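Local coordinates for ferric iron-binding protein HitA (Pseudomonas aeruginosa PAO1, PDB 6IWF), which probably serves as a periplasmic solute-binding protein that captures ferric iron for uptake into the cell, at residues A18-V31 and Q243-I257. Residues are numbered along the deposited sequence; the frame is centred on the assembly and turned at random.
Sequences AIAKAFQDKTGIQV and QFVAFMLSEEGQKAI
Helix 18-27 packs nearly antiparallel to helix 251-257, axes 8.8 Å apart at 149°, and meets helix 243-248 more steeply, with I19 nearest A256 and F23 nearest F244 along the backbones. In the aromatic cluster of F23, F244 and F247, F244 turns its edge onto one face of F23, CD2 standing 3.5 Å from F23 CD2, while T27 OG1 lies over the opposite face. F23 in turn directs its edge at F247 in an offset edge-to-face pair, the planes at 61°. The F247 ring is a knob among I19, A22, F23 and K26; A22, being small, lets the ring edge come close, CE2 being 3.7 Å from A22 CB. With CG1 anti to the backbone N (chi1 -173°), I19 enters a hole formed by F244, M248, G253 and I257, its CD1 3.7 Å from G253 CA; G253 has no side chain to come between them, and a CB there would also run into F247 O. At the solvent-exposed margin, K26 reaches E252 in a long salt bridge, NZ to OE1 3.5 Å. Inward, F23 and F244 also touch L5 of strand 4-9. Helices layered against a central sheet in this way are characteristic of a lobe of the periplasmic binding protein fold.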
ATOM      1  N   ALA A  18      10.718 -13.148   2.462  1.00 15.10           N
ATOM      2  CA  ALA A  18      10.216 -14.291   1.706  1.00 13.17           C
ATOM      3  C   ALA A  18      10.645 -14.228   0.245  1.00 18.57           C
ATOM      4  O   ALA A  18      11.110 -15.228  -0.322  1.00 16.99           O
ATOM      5  CB  ALA A  18       8.690 -14.375   1.823  1.00 15.56           C
ATOM      6  N   ILE A  19      10.486 -13.061  -0.392  1.00 13.62           N
ATOM      7  CA  ILE A  19      10.841 -12.972  -1.802  1.00 13.99           C
ATOM      8  C   ILE A  19      12.357 -13.022  -1.969  1.00 11.45           C
ATOM      9  O   ILE A  19      12.857 -13.599  -2.939  1.00 15.64           O
ATOM     10  CB  ILE A  19      10.209 -11.711  -2.446  1.00 10.76           C
ATOM     11  CG1 ILE A  19      10.429 -11.704  -3.959  1.00 10.16           C
ATOM     12  CG2 ILE A  19      10.740 -10.422  -1.818  1.00 13.09           C
ATOM     13  CD1 ILE A  19       9.809 -12.887  -4.667  1.00 13.98           C
ATOM     14  N   ALA A  20      13.114 -12.451  -1.022  1.00 15.79           N
ATOM     15  CA  ALA A  20      14.569 -12.539  -1.099  1.00 15.17           C
ATOM     16  C   ALA A  20      15.027 -13.985  -0.989  1.00 17.71           C
ATOM     17  O   ALA A  20      15.949 -14.409  -1.695  1.00 19.77           O
ATOM     18  CB  ALA A  20      15.225 -11.693  -0.000  1.00 15.39           C
ATOM     19  N   LYS A  21      14.377 -14.760  -0.118  1.00 15.09           N
ATOM     20  CA  LYS A  21      14.732 -16.168   0.035  1.00 22.99           C
ATOM     21  C   LYS A  21      14.419 -16.949  -1.234  1.00 20.84           C
ATOM     22  O   LYS A  21      15.243 -17.739  -1.709  1.00 19.56           O
ATOM     23  CB  LYS A  21      13.990 -16.769   1.231  1.00 18.50           C
ATOM     24  CG  LYS A  21      14.402 -18.209   1.570  1.00 25.67           C
ATOM     25  CD  LYS A  21      15.921 -18.379   1.538  1.00 31.06           C
ATOM     26  CE  LYS A  21      16.390 -19.463   2.509  1.00 35.72           C
ATOM     27  NZ  LYS A  21      17.703 -20.058   2.106  1.00 33.81           N
ATOM     28  N   ALA A  22      13.231 -16.729  -1.805  1.00 19.31           N
ATOM     29  CA  ALA A  22      12.845 -17.449  -3.015  1.00 18.91           C
ATOM     30  C   ALA A  22      13.796 -17.157  -4.171  1.00 21.07           C
ATOM     31  O   ALA A  22      14.193 -18.072  -4.900  1.00 20.87           O
ATOM     32  CB  ALA A  22      11.404 -17.108  -3.402  1.00 20.55           C
ATOM     33  N   PHE A  23      14.175 -15.888  -4.359  1.00 18.70           N
ATOM     34  CA  PHE A  23      15.110 -15.549  -5.429  1.00 18.84           C
ATOM     35  C   PHE A  23      16.477 -16.182  -5.189  1.00 18.77           C
ATOM     36  O   PHE A  23      17.101 -16.698  -6.123  1.00 21.49           O
ATOM     37  CB  PHE A  23      15.248 -14.028  -5.545  1.00 12.60           C
ATOM     38  CG  PHE A  23      16.081 -13.578  -6.706  1.00 12.17           C
ATOM     39  CD1 PHE A  23      15.565 -13.593  -7.989  1.00 11.68           C
ATOM     40  CD2 PHE A  23      17.372 -13.107  -6.506  1.00 14.65           C
ATOM     41  CE1 PHE A  23      16.314 -13.165  -9.057  1.00 13.61           C
ATOM     42  CE2 PHE A  23      18.132 -12.669  -7.569  1.00 13.20           C
ATOM     43  CZ  PHE A  23      17.607 -12.701  -8.844  1.00 16.00           C
ATOM     44  N   GLN A  24      16.953 -16.133  -3.941  1.00 19.76           N
ATOM     45  CA  GLN A  24      18.272 -16.659  -3.591  1.00 20.93           C
ATOM     46  C   GLN A  24      18.345 -18.166  -3.806  1.00 27.13           C
ATOM     47  O   GLN A  24      19.364 -18.686  -4.279  1.00 28.45           O
ATOM     48  CB  GLN A  24      18.579 -16.292  -2.138  1.00 26.63           C
ATOM     49  CG  GLN A  24      19.884 -16.800  -1.564  1.00 31.19           C
ATOM     50  CD  GLN A  24      20.194 -16.156  -0.216  1.00 38.10           C
ATOM     51  OE1 GLN A  24      20.388 -14.937  -0.125  1.00 36.66           O
ATOM     52  NE2 GLN A  24      20.222 -16.970   0.840  1.00 31.54           N
ATOM     53  N   ASP A  25      17.268 -18.884  -3.469  1.00 29.80           N
ATOM     54  CA  ASP A  25      17.235 -20.326  -3.696  1.00 31.40           C
ATOM     55  C   ASP A  25      17.182 -20.656  -5.185  1.00 29.80           C
ATOM     56  O   ASP A  25      17.794 -21.634  -5.633  1.00 36.41           O
ATOM     57  CB  ASP A  25      16.040 -20.941  -2.965  1.00 28.87           C
ATOM     58  CG  ASP A  25      16.116 -20.753  -1.459  1.00 30.47           C
ATOM     59  OD1 ASP A  25      17.096 -20.144  -0.974  1.00 39.42           O
ATOM     60  OD2 ASP A  25      15.192 -21.214  -0.755  1.00 34.00           O
ATOM     61  N   LYS A  26      16.473 -19.843  -5.971  1.00 29.09           N
ATOM     62  CA  LYS A  26      16.291 -20.139  -7.390  1.00 27.42           C
ATOM     63  C   LYS A  26      17.549 -19.848  -8.203  1.00 32.34           C
ATOM     64  O   LYS A  26      17.877 -20.590  -9.136  1.00 33.93           O
ATOM     65  CB  LYS A  26      15.118 -19.331  -7.942  1.00 31.10           C
ATOM     66  CG  LYS A  26      14.795 -19.618  -9.397  1.00 27.21           C
ATOM     67  CD  LYS A  26      13.543 -20.481  -9.497  1.00 30.63           C
ATOM     68  CE  LYS A  26      13.470 -21.231 -10.814  1.00 32.22           C
ATOM     69  NZ  LYS A  26      12.277 -22.142 -10.862  1.00 27.66           N
ATOM     70  N   THR A  27      18.259 -18.770  -7.878  1.00 26.38           N
ATOM     71  CA  THR A  27      19.336 -18.274  -8.723  1.00 25.76           C
ATOM     72  C   THR A  27      20.718 -18.404  -8.100  1.00 27.36           C
ATOM     73  O   THR A  27      21.713 -18.256  -8.817  1.00 27.85           O
ATOM     74  CB  THR A  27      19.099 -16.793  -9.070  1.00 25.68           C
ATOM     75  OG1 THR A  27      19.254 -16.014  -7.883  1.00 22.85           O
ATOM     76  CG2 THR A  27      17.698 -16.580  -9.635  1.00 24.72           C
ATOM     77  N   GLY A  28      20.811 -18.664  -6.795  1.00 24.34           N
ATOM     78  CA  GLY A  28      22.071 -18.620  -6.095  1.00 25.40           C
ATOM     79  C   GLY A  28      22.582 -17.227  -5.804  1.00 22.70           C
ATOM     80  O   GLY A  28      23.627 -17.093  -5.159  1.00 24.29           O
ATOM     81  N   ILE A  29      21.876 -16.190  -6.257  1.00 21.78           N
ATOM     82  CA  ILE A  29      22.271 -14.807  -6.008  1.00 21.27           C
ATOM     83  C   ILE A  29      21.848 -14.428  -4.594  1.00 23.38           C
ATOM     84  O   ILE A  29      20.671 -14.542  -4.235  1.00 26.00           O
ATOM     85  CB  ILE A  29      21.652 -13.859  -7.046  1.00 19.24           C
ATOM     86  CG1 ILE A  29      22.132 -14.212  -8.452  1.00 21.08           C
ATOM     87  CG2 ILE A  29      22.032 -12.422  -6.743  1.00 20.14           C
ATOM     88  CD1 ILE A  29      21.446 -13.422  -9.554  1.00 23.22           C
ATOM     89  N   GLN A  30      22.809 -13.988  -3.784  1.00 23.21           N
ATOM     90  CA  GLN A  30      22.498 -13.576  -2.424  1.00 25.86           C
ATOM     91  C   GLN A  30      21.777 -12.235  -2.450  1.00 20.10           C
ATOM     92  O   GLN A  30      22.086 -11.368  -3.270  1.00 19.20           O
ATOM     93  CB  GLN A  30      23.772 -13.461  -1.586  1.00 27.70           C
ATOM     94  CG  GLN A  30      24.805 -14.542  -1.853  1.00 31.10           C
ATOM     95  CD  GLN A  30      24.545 -15.797  -1.049  1.00 38.21           C
ATOM     96  OE1 GLN A  30      23.536 -15.904  -0.350  1.00 44.15           O
ATOM     97  NE2 GLN A  30      25.459 -16.758  -1.140  1.00 49.06           N
ATOM     98  N   VAL A  31      20.817 -12.067  -1.548  1.00 21.47           N
ATOM     99  CA  VAL A  31      20.046 -10.830  -1.440  1.00 18.77           C
ATOM    100  C   VAL A  31      20.195 -10.306  -0.019  1.00 18.77           C
ATOM    101  O   VAL A  31      19.729 -10.942   0.935  1.00 24.86           O
ATOM    102  CB  VAL A  31      18.567 -11.036  -1.787  1.00 16.49           C
ATOM    103  CG1 VAL A  31      17.804  -9.738  -1.574  1.00 20.06           C
ATOM    104  CG2 VAL A  31      18.407 -11.529  -3.218  1.00 16.53           C
ATOM    105  N   GLN A 243      16.562  -9.085 -13.282  1.00 11.75           N
ATOM    106  CA  GLN A 243      16.106 -10.450 -13.035  1.00 10.35           C
ATOM    107  C   GLN A 243      15.283 -10.530 -11.756  1.00 11.95           C
ATOM    108  O   GLN A 243      14.273 -11.250 -11.697  1.00 11.15           O
ATOM    109  CB  GLN A 243      17.321 -11.370 -12.945  1.00 12.29           C
ATOM    110  CG  GLN A 243      17.026 -12.829 -12.850  1.00 21.27           C
ATOM    111  CD  GLN A 243      18.301 -13.640 -12.946  1.00 25.95           C
ATOM    112  OE1 GLN A 243      19.320 -13.145 -13.430  1.00 24.30           O
ATOM    113  NE2 GLN A 243      18.257 -14.883 -12.472  1.00 33.07           N
ATOM    114  N   PHE A 244      15.716  -9.817 -10.717  1.00  9.31           N
ATOM    115  CA  PHE A 244      15.006  -9.852  -9.445  1.00  8.52           C
ATOM    116  C   PHE A 244      13.592  -9.292  -9.577  1.00 10.58           C
ATOM    117  O   PHE A 244      12.629  -9.898  -9.093  1.00  8.86           O
ATOM    118  CB  PHE A 244      15.791  -9.086  -8.382  1.00  7.77           C
ATOM    119  CG  PHE A 244      15.181  -9.172  -7.025  1.00 10.35           C
ATOM    120  CD1 PHE A 244      14.196  -8.266  -6.623  1.00 11.44           C
ATOM    121  CD2 PHE A 244      15.547 -10.189  -6.154  1.00 11.97           C
ATOM    122  CE1 PHE A 244      13.608  -8.369  -5.367  1.00  8.53           C
ATOM    123  CE2 PHE A 244      14.967 -10.292  -4.899  1.00 15.81           C
ATOM    124  CZ  PHE A 244      14.002  -9.376  -4.504  1.00 13.02           C
ATOM    125  N   VAL A 245      13.447  -8.123 -10.210  1.00  8.86           N
ATOM    126  CA  VAL A 245      12.116  -7.524 -10.323  1.00  6.85           C
ATOM    127  C   VAL A 245      11.219  -8.398 -11.193  1.00  8.66           C
ATOM    128  O   VAL A 245      10.041  -8.607 -10.880  1.00  8.54           O
ATOM    129  CB  VAL A 245      12.194  -6.080 -10.854  1.00  6.52           C
ATOM    130  CG1 VAL A 245      10.796  -5.553 -11.116  1.00  7.53           C
ATOM    131  CG2 VAL A 245      12.868  -5.191  -9.825  1.00  5.48           C
ATOM    132  N   ALA A 246      11.777  -8.974 -12.261  1.00  9.97           N
ATOM    133  CA  ALA A 246      11.012  -9.919 -13.066  1.00  9.80           C
ATOM    134  C   ALA A 246      10.559 -11.116 -12.234  1.00  9.81           C
ATOM    135  O   ALA A 246       9.428 -11.598 -12.388  1.00 12.64           O
ATOM    136  CB  ALA A 246      11.846 -10.366 -14.268  1.00 12.47           C
ATOM    137  N   PHE A 247      11.416 -11.599 -11.333  1.00  9.44           N
ATOM    138  CA  PHE A 247      11.044 -12.748 -10.515  1.00 11.29           C
ATOM    139  C   PHE A 247       9.941 -12.389  -9.523  1.00 12.76           C
ATOM    140  O   PHE A 247       9.117 -13.245  -9.175  1.00 11.74           O
ATOM    141  CB  PHE A 247      12.284 -13.304  -9.809  1.00 15.48           C
ATOM    142  CG  PHE A 247      12.000 -14.450  -8.896  1.00 15.82           C
ATOM    143  CD1 PHE A 247      11.842 -15.731  -9.403  1.00 17.82           C
ATOM    144  CD2 PHE A 247      11.891 -14.252  -7.530  1.00 11.73           C
ATOM    145  CE1 PHE A 247      11.569 -16.788  -8.561  1.00 19.01           C
ATOM    146  CE2 PHE A 247      11.624 -15.308  -6.682  1.00 19.26           C
ATOM    147  CZ  PHE A 247      11.470 -16.584  -7.207  1.00 21.04           C
ATOM    148  N   MET A 248       9.872 -11.127  -9.096  1.00 11.34           N
ATOM    149  CA  MET A 248       8.790 -10.725  -8.202  1.00  7.54           C
ATOM    150  C   MET A 248       7.430 -10.898  -8.858  1.00 10.42           C
ATOM    151  O   MET A 248       6.426 -11.058  -8.157  1.00 12.18           O
ATOM    152  CB  MET A 248       8.980  -9.270  -7.764  1.00  7.23           C
ATOM    153  CG  MET A 248      10.290  -9.015  -7.042  1.00 10.25           C
ATOM    154  SD  MET A 248      10.388  -7.264  -6.592  1.00  9.00           S
ATOM    155  CE  MET A 248       9.270  -7.261  -5.183  1.00 11.02           C
ATOM    156  N   LEU A 249       7.377 -10.846 -10.189  1.00 10.66           N
ATOM    157  CA  LEU A 249       6.146 -10.972 -10.955  1.00  8.78           C
ATOM    158  C   LEU A 249       6.030 -12.326 -11.645  1.00 13.70           C
ATOM    159  O   LEU A 249       5.111 -12.523 -12.448  1.00 14.51           O
ATOM    160  CB  LEU A 249       6.047  -9.858 -11.989  1.00 11.94           C
ATOM    161  CG  LEU A 249       5.695  -8.534 -11.324  1.00 12.79           C
ATOM    162  CD1 LEU A 249       6.125  -7.395 -12.221  1.00 11.84           C
ATOM    163  CD2 LEU A 249       4.197  -8.483 -11.029  1.00  9.48           C
ATOM    164  N   SER A 250       6.948 -13.244 -11.372  1.00 13.08           N
ATOM    165  CA  SER A 250       6.731 -14.624 -11.789  1.00 16.99           C
ATOM    166  C   SER A 250       5.654 -15.275 -10.922  1.00 14.77           C
ATOM    167  O   SER A 250       5.314 -14.793  -9.839  1.00 11.83           O
ATOM    168  CB  SER A 250       8.029 -15.430 -11.700  1.00 13.95           C
ATOM    169  OG  SER A 250       8.431 -15.628 -10.356  1.00 12.37           O
ATOM    170  N   GLU A 251       5.110 -16.392 -11.411  1.00 20.69           N
ATOM    171  CA  GLU A 251       4.150 -17.139 -10.604  1.00 19.76           C
ATOM    172  C   GLU A 251       4.742 -17.517  -9.248  1.00 16.24           C
ATOM    173  O   GLU A 251       4.079 -17.386  -8.213  1.00 16.46           O
ATOM    174  CB  GLU A 251       3.682 -18.388 -11.357  1.00 21.89           C
ATOM    175  CG  GLU A 251       2.211 -18.704 -11.153  1.00 34.02           C
ATOM    176  CD  GLU A 251       1.895 -20.177 -11.347  1.00 43.91           C
ATOM    177  OE1 GLU A 251       1.284 -20.778 -10.435  1.00 44.83           O
ATOM    178  OE2 GLU A 251       2.254 -20.731 -12.413  1.00 49.97           O
ATOM    179  N   GLU A 252       5.995 -17.973  -9.230  1.00 15.67           N
ATOM    180  CA  GLU A 252       6.620 -18.366  -7.974  1.00 17.23           C
ATOM    181  C   GLU A 252       6.851 -17.165  -7.058  1.00 16.10           C
ATOM    182  O   GLU A 252       6.644 -17.256  -5.842  1.00 15.04           O
ATOM    183  CB  GLU A 252       7.936 -19.087  -8.262  1.00 20.80           C
ATOM    184  CG  GLU A 252       8.719 -19.477  -7.032  1.00 26.65           C
ATOM    185  CD  GLU A 252      10.075 -20.082  -7.375  1.00 29.15           C
ATOM    186  OE1 GLU A 252      10.341 -20.305  -8.576  1.00 37.36           O
ATOM    187  OE2 GLU A 252      10.867 -20.326  -6.443  1.00 32.67           O
ATOM    188  N   GLY A 253       7.296 -16.040  -7.618  1.00 15.13           N
ATOM    189  CA  GLY A 253       7.543 -14.866  -6.792  1.00 12.43           C
ATOM    190  C   GLY A 253       6.260 -14.284  -6.222  1.00 11.09           C
ATOM    191  O   GLY A 253       6.177 -13.976  -5.032  1.00 11.40           O
ATOM    192  N   GLN A 254       5.239 -14.139  -7.063  1.00 12.05           N
ATOM    193  CA  GLN A 254       3.953 -13.652  -6.568  1.00 10.04           C
ATOM    194  C   GLN A 254       3.424 -14.541  -5.449  1.00 15.22           C
ATOM    195  O   GLN A 254       2.885 -14.049  -4.451  1.00 11.82           O
ATOM    196  CB  GLN A 254       2.952 -13.568  -7.712  1.00  8.80           C
ATOM    197  CG  GLN A 254       3.314 -12.535  -8.768  1.00  8.95           C
ATOM    198  CD  GLN A 254       2.770 -11.165  -8.432  1.00 11.99           C
ATOM    199  OE1 GLN A 254       1.605 -10.875  -8.694  1.00 11.84           O
ATOM    200  NE2 GLN A 254       3.612 -10.307  -7.860  1.00  9.24           N
ATOM    201  N   LYS A 255       3.583 -15.860  -5.583  1.00 14.52           N
ATOM    202  CA  LYS A 255       3.086 -16.742  -4.532  1.00 14.30           C
ATOM    203  C   LYS A 255       3.863 -16.549  -3.236  1.00 12.56           C
ATOM    204  O   LYS A 255       3.269 -16.514  -2.155  1.00 11.96           O
ATOM    205  CB  LYS A 255       3.133 -18.197  -4.999  1.00 18.87           C
ATOM    206  CG  LYS A 255       2.128 -18.496  -6.094  1.00 25.39           C
ATOM    207  CD  LYS A 255       1.741 -19.967  -6.153  1.00 36.21           C
ATOM    208  CE  LYS A 255       0.340 -20.130  -6.726  1.00 40.23           C
ATOM    209  NZ  LYS A 255      -0.694 -19.583  -5.798  1.00 38.49           N
ATOM    210  N   ALA A 256       5.189 -16.381  -3.325  1.00 11.07           N
ATOM    211  CA  ALA A 256       5.981 -16.109  -2.130  1.00 11.64           C
ATOM    212  C   ALA A 256       5.529 -14.822  -1.454  1.00 10.38           C
ATOM    213  O   ALA A 256       5.389 -14.762  -0.226  1.00 11.69           O
ATOM    214  CB  ALA A 256       7.465 -16.025  -2.493  1.00 15.68           C
ATOM    215  N   ILE A 257       5.297 -13.774  -2.248  1.00 10.01           N
ATOM    216  CA  ILE A 257       4.862 -12.497  -1.691  1.00  9.22           C
ATOM    217  C   ILE A 257       3.483 -12.634  -1.057  1.00 11.01           C
ATOM    218  O   ILE A 257       3.256 -12.189   0.075  1.00 11.20           O
ATOM    219  CB  ILE A 257       4.889 -11.413  -2.784  1.00  9.73           C
ATOM    220  CG1 ILE A 257       6.345 -11.077  -3.152  1.00 11.74           C
ATOM    221  CG2 ILE A 257       4.144 -10.168  -2.341  1.00 11.52           C
ATOM    222  CD1 ILE A 257       6.478 -10.307  -4.451  1.00 12.66           C
TER